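Local coordinates for protein enoyl-CoA hydratase/isomerase (Pseudomonas aeruginosa, PDB 3LAO) that probably adds water to the double bond of a steroid side-chain enoyl-CoA, as a homotrimeric member of the enoyl-CoA hydratase/isomerase (crotonase) family, at residues T115-G120 against R137-E142; A132-R137 against V190-E195. All blocks are in the same frame, centred on the assembly; numbering follows the deposited sequence.

Contact 1. Residues T115-G120 against R137-E142; sequences TCWTAG and RFAHLE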
ATOM      1  N   THR B 115     -12.199 -23.936  -3.354  1.00 40.56           N
ATOM      2  CA  THR B 115     -10.952 -23.942  -4.082  1.00 40.15           C
ATOM      3  C   THR B 115     -10.829 -22.670  -4.905  1.00 42.28           C
ATOM      4  O   THR B 115     -11.775 -22.258  -5.552  1.00 38.59           O
ATOM      5  CB  THR B 115     -10.888 -25.156  -5.021  1.00 42.20           C
ATOM      6  OG1 THR B 115     -10.200 -26.223  -4.376  1.00 48.23           O
ATOM      7  CG2 THR B 115     -10.160 -24.819  -6.286  1.00 46.22           C
ATOM      8  N   CYS B 116      -9.651 -22.055  -4.869  1.00 32.54           N
ATOM      9  CA  CYS B 116      -9.439 -20.768  -5.521  1.00 31.59           C
ATOM     10  C   CYS B 116      -8.041 -20.678  -6.121  1.00 36.50           C
ATOM     11  O   CYS B 116      -7.185 -19.949  -5.620  1.00 43.90           O
ATOM     12  CB  CYS B 116      -9.661 -19.623  -4.530  1.00 38.12           C
ATOM     13  SG  CYS B 116      -9.943 -18.012  -5.301  1.00 40.01           S
ATOM     14  N   TRP B 117      -7.815 -21.425  -7.198  1.00 37.17           N
ATOM     15  CA  TRP B 117      -6.477 -21.581  -7.755  1.00 32.68           C
ATOM     16  C   TRP B 117      -6.118 -20.409  -8.664  1.00 44.80           C
ATOM     17  O   TRP B 117      -6.974 -19.873  -9.368  1.00 50.85           O
ATOM     18  CB  TRP B 117      -6.369 -22.897  -8.527  1.00 50.54           C
ATOM     19  CG  TRP B 117      -6.417 -24.112  -7.651  1.00 54.41           C
ATOM     20  CD1 TRP B 117      -6.759 -25.378  -8.025  1.00 50.96           C
ATOM     21  CD2 TRP B 117      -6.112 -24.175  -6.252  1.00 51.67           C
ATOM     22  NE1 TRP B 117      -6.687 -26.226  -6.946  1.00 53.87           N
ATOM     23  CE2 TRP B 117      -6.292 -25.512  -5.846  1.00 55.24           C
ATOM     24  CE3 TRP B 117      -5.706 -23.230  -5.305  1.00 58.74           C
ATOM     25  CZ2 TRP B 117      -6.079 -25.928  -4.534  1.00 60.05           C
ATOM     26  CZ3 TRP B 117      -5.495 -23.646  -4.002  1.00 64.35           C
ATOM     27  CH2 TRP B 117      -5.682 -24.982  -3.628  1.00 60.65           C
ATOM     28  N   THR B 118      -4.847 -20.018  -8.643  1.00 54.44           N
ATOM     29  CA  THR B 118      -4.274 -19.220  -9.719  1.00 63.59           C
ATOM     30  C   THR B 118      -5.203 -18.075 -10.112  1.00 58.21           C
ATOM     31  O   THR B 118      -5.153 -16.994  -9.524  1.00 54.34           O
ATOM     32  CB  THR B 118      -3.980 -20.079 -10.964  1.00 83.52           C
ATOM     33  OG1 THR B 118      -4.116 -21.467 -10.632  1.00 86.97           O
ATOM     34  CG2 THR B 118      -2.570 -19.818 -11.469  1.00 90.31           C
ATOM     35  N   ALA B 119      -6.048 -18.320 -11.107  1.00 57.15           N
ATOM     36  CA  ALA B 119      -6.756 -17.245 -11.794  1.00 41.74           C
ATOM     37  C   ALA B 119      -7.870 -16.674 -10.923  1.00 39.64           C
ATOM     38  O   ALA B 119      -8.373 -15.581 -11.180  1.00 47.73           O
ATOM     39  CB  ALA B 119      -7.315 -17.741 -13.118  1.00 52.65           C
ATOM     40  N   GLY B 120      -8.250 -17.422  -9.891  1.00 29.15           N
ATOM     41  CA  GLY B 120      -9.340 -17.022  -9.022  1.00 33.25           C
ATOM     42  C   GLY B 120      -8.915 -15.992  -7.995  1.00 31.88           C
ATOM     43  O   GLY B 120      -9.654 -15.053  -7.700  1.00 30.83           O
ATOM     44  N   ARG B 137      -9.456 -22.445   0.052  1.00 31.28           N
ATOM     45  CA  ARG B 137      -8.037 -22.663  -0.145  1.00 35.71           C
ATOM     46  C   ARG B 137      -7.563 -21.888  -1.342  1.00 33.83           C
ATOM     47  O   ARG B 137      -8.181 -21.905  -2.363  1.00 27.18           O
ATOM     48  CB  ARG B 137      -7.748 -24.129  -0.445  1.00 35.70           C
ATOM     49  CG  ARG B 137      -8.066 -25.117   0.665  1.00 39.61           C
ATOM     50  CD  ARG B 137      -8.216 -26.522   0.019  1.00 59.49           C
ATOM     51  NE  ARG B 137      -6.945 -27.253  -0.169  1.00 60.55           N
ATOM     52  CZ  ARG B 137      -6.712 -28.176  -1.115  1.00 59.34           C
ATOM     53  NH1 ARG B 137      -7.646 -28.490  -2.017  1.00 54.74           N
ATOM     54  NH2 ARG B 137      -5.529 -28.786  -1.169  1.00 56.79           N
ATOM     55  N   PHE B 138      -6.394 -21.292  -1.234  1.00 35.57           N
ATOM     56  CA  PHE B 138      -5.878 -20.444  -2.268  1.00 31.36           C
ATOM     57  C   PHE B 138      -4.495 -20.912  -2.563  1.00 32.96           C
ATOM     58  O   PHE B 138      -3.726 -21.264  -1.640  1.00 36.83           O
ATOM     59  CB  PHE B 138      -5.769 -19.001  -1.726  1.00 28.37           C
ATOM     60  CG  PHE B 138      -7.093 -18.377  -1.358  1.00 32.32           C
ATOM     61  CD1 PHE B 138      -7.570 -18.431  -0.054  1.00 33.43           C
ATOM     62  CD2 PHE B 138      -7.868 -17.725  -2.327  1.00 32.85           C
ATOM     63  CE1 PHE B 138      -8.825 -17.837   0.280  1.00 28.50           C
ATOM     64  CE2 PHE B 138      -9.137 -17.113  -2.011  1.00 26.79           C
ATOM     65  CZ  PHE B 138      -9.601 -17.155  -0.710  1.00 21.40           C
ATOM     66  N   ALA B 139      -4.119 -20.854  -3.827  1.00 25.32           N
ATOM     67  CA  ALA B 139      -2.700 -20.964  -4.089  1.00 23.32           C
ATOM     68  C   ALA B 139      -2.348 -20.439  -5.455  1.00 28.92           C
ATOM     69  O   ALA B 139      -3.151 -20.494  -6.372  1.00 37.39           O
ATOM     70  CB  ALA B 139      -2.211 -22.462  -3.891  1.00 28.84           C
ATOM     71  N   HIS B 140      -1.149 -19.903  -5.563  1.00 33.57           N
ATOM     72  CA  HIS B 140      -0.570 -19.491  -6.826  1.00 41.25           C
ATOM     73  C   HIS B 140       0.310 -20.581  -7.436  1.00 51.30           C
ATOM     74  O   HIS B 140       1.539 -20.468  -7.465  1.00 60.61           O
ATOM     75  CB  HIS B 140       0.253 -18.238  -6.607  1.00 47.50           C
ATOM     76  CG  HIS B 140      -0.315 -17.046  -7.284  1.00 54.78           C
ATOM     77  ND1 HIS B 140      -1.101 -16.128  -6.626  1.00 59.28           N
ATOM     78  CD2 HIS B 140      -0.247 -16.641  -8.571  1.00 59.33           C
ATOM     79  CE1 HIS B 140      -1.477 -15.194  -7.478  1.00 60.20           C
ATOM     80  NE2 HIS B 140      -0.978 -15.486  -8.666  1.00 62.69           N
ATOM     81  N   LEU B 141      -0.331 -21.631  -7.931  1.00 50.84           N
ATOM     82  CA  LEU B 141       0.353 -22.828  -8.395  1.00 45.85           C
ATOM     83  C   LEU B 141       1.158 -22.653  -9.678  1.00 45.96           C
ATOM     84  O   LEU B 141       1.932 -23.523 -10.044  1.00 46.97           O
ATOM     85  CB  LEU B 141      -0.651 -23.963  -8.573  1.00 46.52           C
ATOM     86  CG  LEU B 141      -1.550 -24.269  -7.382  1.00 50.44           C
ATOM     87  CD1 LEU B 141      -2.624 -25.244  -7.771  1.00 54.75           C
ATOM     88  CD2 LEU B 141      -0.748 -24.812  -6.220  1.00 52.05           C
ATOM     89  N   GLU B 142       0.979 -21.535 -10.359  1.00 46.82           N
ATOM     90  CA  GLU B 142       1.677 -21.303 -11.614  1.00 61.09           C
ATOM     91  C   GLU B 142       3.189 -21.445 -11.525  1.00 62.54           C
ATOM     92  O   GLU B 142       3.812 -21.996 -12.419  1.00 66.90           O
ATOM     93  CB  GLU B 142       1.359 -19.918 -12.161  1.00 75.82           C
ATOM     94  CG  GLU B 142       2.483 -19.355 -13.015  1.00 92.45           C
ATOM     95  CD  GLU B 142       3.308 -18.314 -12.292  1.00104.29           C
ATOM     96  OE1 GLU B 142       4.353 -17.906 -12.836  1.00107.73           O
ATOM     97  OE2 GLU B 142       2.910 -17.895 -11.188  1.00106.33           O
TER

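Contact 2. Residues A132-R137 against V190-E195; sequences AARGTR and VVEPGE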
ATOM      1  N   ALA B 132     -15.102 -14.741   1.726  1.00 29.05           N
ATOM      2  CA  ALA B 132     -14.750 -16.142   1.576  1.00 34.51           C
ATOM      3  C   ALA B 132     -15.273 -17.007   2.729  1.00 39.26           C
ATOM      4  O   ALA B 132     -15.323 -16.579   3.887  1.00 44.02           O
ATOM      5  CB  ALA B 132     -13.228 -16.302   1.464  1.00 33.72           C
ATOM      6  N   ALA B 133     -15.653 -18.227   2.383  1.00 42.26           N
ATOM      7  CA  ALA B 133     -16.019 -19.265   3.341  1.00 41.13           C
ATOM      8  C   ALA B 133     -14.771 -19.674   4.101  1.00 37.22           C
ATOM      9  O   ALA B 133     -13.703 -19.816   3.504  1.00 33.96           O
ATOM     10  CB  ALA B 133     -16.594 -20.479   2.590  1.00 31.51           C
ATOM     11  N   ARG B 134     -14.892 -19.814   5.413  1.00 35.61           N
ATOM     12  CA  ARG B 134     -13.832 -20.408   6.214  1.00 44.94           C
ATOM     13  C   ARG B 134     -13.392 -21.716   5.570  1.00 46.03           C
ATOM     14  O   ARG B 134     -14.233 -22.517   5.140  1.00 43.38           O
ATOM     15  CB  ARG B 134     -14.353 -20.682   7.613  1.00 52.50           C
ATOM     16  CG  ARG B 134     -13.376 -21.335   8.548  1.00 59.56           C
ATOM     17  CD  ARG B 134     -13.667 -20.872   9.972  1.00 67.27           C
ATOM     18  NE  ARG B 134     -13.168 -19.514  10.194  1.00 75.94           N
ATOM     19  CZ  ARG B 134     -13.929 -18.457  10.490  1.00 78.11           C
ATOM     20  NH1 ARG B 134     -15.254 -18.584  10.609  1.00 78.38           N
ATOM     21  NH2 ARG B 134     -13.356 -17.269  10.675  1.00 72.04           N
ATOM     22  N   GLY B 135     -12.083 -21.926   5.459  1.00 44.19           N
ATOM     23  CA  GLY B 135     -11.612 -23.156   4.849  1.00 45.04           C
ATOM     24  C   GLY B 135     -11.450 -23.108   3.338  1.00 51.89           C
ATOM     25  O   GLY B 135     -11.083 -24.104   2.718  1.00 65.04           O
ATOM     26  N   THR B 136     -11.719 -21.966   2.725  1.00 41.33           N
ATOM     27  CA  THR B 136     -11.442 -21.821   1.315  1.00 37.48           C
ATOM     28  C   THR B 136      -9.924 -21.878   1.152  1.00 40.22           C
ATOM     29  O   THR B 136      -9.190 -21.401   2.007  1.00 47.85           O
ATOM     30  CB  THR B 136     -11.979 -20.482   0.804  1.00 34.61           C
ATOM     31  OG1 THR B 136     -13.408 -20.460   0.950  1.00 27.87           O
ATOM     32  CG2 THR B 136     -11.560 -20.246  -0.646  1.00 27.01           C
ATOM     33  N   ARG B 137      -9.456 -22.445   0.052  1.00 31.28           N
ATOM     34  CA  ARG B 137      -8.037 -22.663  -0.145  1.00 35.71           C
ATOM     35  C   ARG B 137      -7.563 -21.888  -1.342  1.00 33.83           C
ATOM     36  O   ARG B 137      -8.181 -21.905  -2.363  1.00 27.18           O
ATOM     37  CB  ARG B 137      -7.748 -24.129  -0.445  1.00 35.70           C
ATOM     38  CG  ARG B 137      -8.066 -25.117   0.665  1.00 39.61           C
ATOM     39  CD  ARG B 137      -8.216 -26.522   0.019  1.00 59.49           C
ATOM     40  NE  ARG B 137      -6.945 -27.253  -0.169  1.00 60.55           N
ATOM     41  CZ  ARG B 137      -6.712 -28.176  -1.115  1.00 59.34           C
ATOM     42  NH1 ARG B 137      -7.646 -28.490  -2.017  1.00 54.74           N
ATOM     43  NH2 ARG B 137      -5.529 -28.786  -1.169  1.00 56.79           N
ATOM     44  N   VAL B 190     -14.249 -13.118   6.474  1.00 36.80           N
ATOM     45  CA  VAL B 190     -14.344 -14.565   6.432  1.00 32.83           C
ATOM     46  C   VAL B 190     -15.576 -15.031   7.166  1.00 35.62           C
ATOM     47  O   VAL B 190     -15.833 -14.568   8.282  1.00 39.99           O
ATOM     48  CB  VAL B 190     -13.152 -15.202   7.070  1.00 28.90           C
ATOM     49  CG1 VAL B 190     -13.434 -16.652   7.201  1.00 24.68           C
ATOM     50  CG2 VAL B 190     -11.917 -14.979   6.197  1.00 27.88           C
ATOM     51  N   VAL B 191     -16.359 -15.920   6.540  1.00 35.75           N
ATOM     52  CA  VAL B 191     -17.640 -16.373   7.130  1.00 34.44           C
ATOM     53  C   VAL B 191     -17.819 -17.883   7.104  1.00 44.08           C
ATOM     54  O   VAL B 191     -17.094 -18.590   6.395  1.00 47.87           O
ATOM     55  CB  VAL B 191     -18.881 -15.710   6.484  1.00 28.26           C
ATOM     56  CG1 VAL B 191     -18.821 -14.207   6.633  1.00 25.32           C
ATOM     57  CG2 VAL B 191     -19.016 -16.098   5.001  1.00 29.16           C
ATOM     58  N   GLU B 192     -18.790 -18.369   7.879  1.00 49.69           N
ATOM     59  CA  GLU B 192     -19.102 -19.807   7.958  1.00 45.39           C
ATOM     60  C   GLU B 192     -19.494 -20.360   6.599  1.00 45.81           C
ATOM     61  O   GLU B 192     -20.175 -19.675   5.824  1.00 46.77           O
ATOM     62  CB  GLU B 192     -20.213 -20.069   8.972  1.00 48.25           C
ATOM     63  CG  GLU B 192     -19.789 -19.893  10.451  1.00 63.55           C
ATOM     64  CD  GLU B 192     -18.416 -20.489  10.766  1.00 76.58           C
ATOM     65  OE1 GLU B 192     -18.284 -21.732  10.730  1.00 80.85           O
ATOM     66  OE2 GLU B 192     -17.464 -19.712  11.045  1.00 79.70           O
ATOM     67  N   PRO B 193     -19.060 -21.600   6.294  1.00 49.65           N
ATOM     68  CA  PRO B 193     -19.268 -22.158   4.945  1.00 49.80           C
ATOM     69  C   PRO B 193     -20.756 -22.158   4.635  1.00 48.49           C
ATOM     70  O   PRO B 193     -21.537 -22.499   5.522  1.00 53.25           O
ATOM     71  CB  PRO B 193     -18.739 -23.604   5.056  1.00 49.65           C
ATOM     72  CG  PRO B 193     -17.920 -23.642   6.282  1.00 48.96           C
ATOM     73  CD  PRO B 193     -18.481 -22.591   7.220  1.00 49.32           C
ATOM     74  N   GLY B 194     -21.142 -21.760   3.427  1.00 44.17           N
ATOM     75  CA  GLY B 194     -22.556 -21.615   3.100  1.00 42.94           C
ATOM     76  C   GLY B 194     -23.155 -20.225   3.266  1.00 40.61           C
ATOM     77  O   GLY B 194     -24.279 -19.973   2.837  1.00 39.50           O
ATOM     78  N   GLU B 195     -22.391 -19.325   3.888  1.00 40.64           N
ATOM     79  CA  GLU B 195     -22.869 -17.980   4.187  1.00 39.69           C
ATOM     80  C   GLU B 195     -22.201 -16.924   3.317  1.00 40.38           C
ATOM     81  O   GLU B 195     -22.495 -15.739   3.445  1.00 44.30           O
ATOM     82  CB  GLU B 195     -22.632 -17.633   5.659  1.00 46.59           C
ATOM     83  CG  GLU B 195     -23.704 -18.144   6.585  1.00 62.85           C
ATOM     84  CD  GLU B 195     -25.099 -17.894   6.012  1.00 81.03           C
ATOM     85  OE1 GLU B 195     -25.773 -18.900   5.679  1.00 87.28           O
ATOM     86  OE2 GLU B 195     -25.504 -16.703   5.868  1.00 82.21           O
TER

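Contact 1. Residues T115-G120 against R137-E142
L141 and W117 meet ring face to methyl: CD1 of L141 stands 3.9 Å from the centroid of the five-membered ring of W117, only 9° off the ring normal, a CH-pi contact. The opposite face of the indole takes CG2 of T115, so the ring is held between two methyls. CG of W117 stands anti to the carbonyl carbon (chi1 -69°), beside the backbone N, and from there the ring extends to the parallel partner strand, with the backbone C of F138 lying in the ring plane. CZ3 lies 3.1 Å from A139 N and 3.5 Å from A139 CB; a residue with only a methyl suits a place where the ring edge comes so close to the main chain.

R137 meets another ring atom: CZ2 of W117 lies over one face of its guanidinium, toward the rim and 3.9 Å from R137 NH1, but the two planes are 71° apart, far from a parallel stack.

On the sheet face carrying C116 and F138, the thiol makes an oblique sulfur-aromatic contact, with C116 SG 3.5 Å from F138 CE2; the ring in turn meets F176 and residues of helix 119-125. G120, lacking a side chain, lets SG sit close to the start of that helix.

Just past the end of strand 115-117, T118 N bonds A139 O, 2.9 Å and nearly straight; with the weak C116 N to R137 O bond this helps to hold the parallel register. Beyond, T118 CG2 touches CB of the poorly ordered E142.

Contacts across these side chains are therefore mainly apolar and aromatic, while R137 NH2 forms a salt bridge with E175 OE1, which probably balances most of its charge.

Contact 2. Residues A132-R137 against V190-E195
R134 reaches over V190 to E192. CG1 of V190 lies over one face of the guanidinium, 3.5 Å from R134 NH2, while the carboxylate carbon of E192 lies at the edge in the guanidinium plane, the two flat groups being 22° apart. NH1 of R134 and OE2 of E192 form a salt bridge; the modelled 2.5 Å is doubtfully short and the N-H direction poor, so the hydrogen bond within it is weak. The chain of R134, bent at chi2 and chi3, crosses V190 at about a right angle, and its NE makes a further weak, long ion pair with D179.

Next inward, the backbones pair in parallel: V191 N gives a bond to A132 O (2.9 Å), and R134 N gives one to V191 O (2.7 Å). The short A133 lets P193 CA come within 3.9 Å of A133 CB, with E196 also against it; A132, on the other face, packs on L187.

Two type II turns position these groups. In A133-T136, G135 takes the positive phi of 88° that glycine readily accepts, and A133 O receives both T136 N and T136 OG1. In E192-E195, P193 and G194 fill the central positions, the proline's fixed phi fitting the first.

Helix 178-183 packs on V190 and helix 196-209 on V191. Within this chain, strand 189-191 is the outermost strand, parallel to 129-133, in the larger sheet of the crotonase fold.

In the fold
Contacts 1 and 2 share R137 and lie with their centres about 15 Å apart. Strand 129-133 leaves the six-stranded sheet of contact 2 through the A133-T136 turn, and the chain resumes as strand 137-139 in the smaller sheet of contact 1. The link is by chain continuity alone. Contact 1, nearer the centre of the chain (about 11 Å, against 16 Å), includes the start of helix 119-125; in crotonase relatives the N-terminal end of the corresponding helix helps form the oxyanion hole, probably so here. E142, though poorly ordered, packs on A214 of a second subunit, so this end of contact 1 lies at a subunit interface; in this trimer the substrate probably binds in tunnels between subunits.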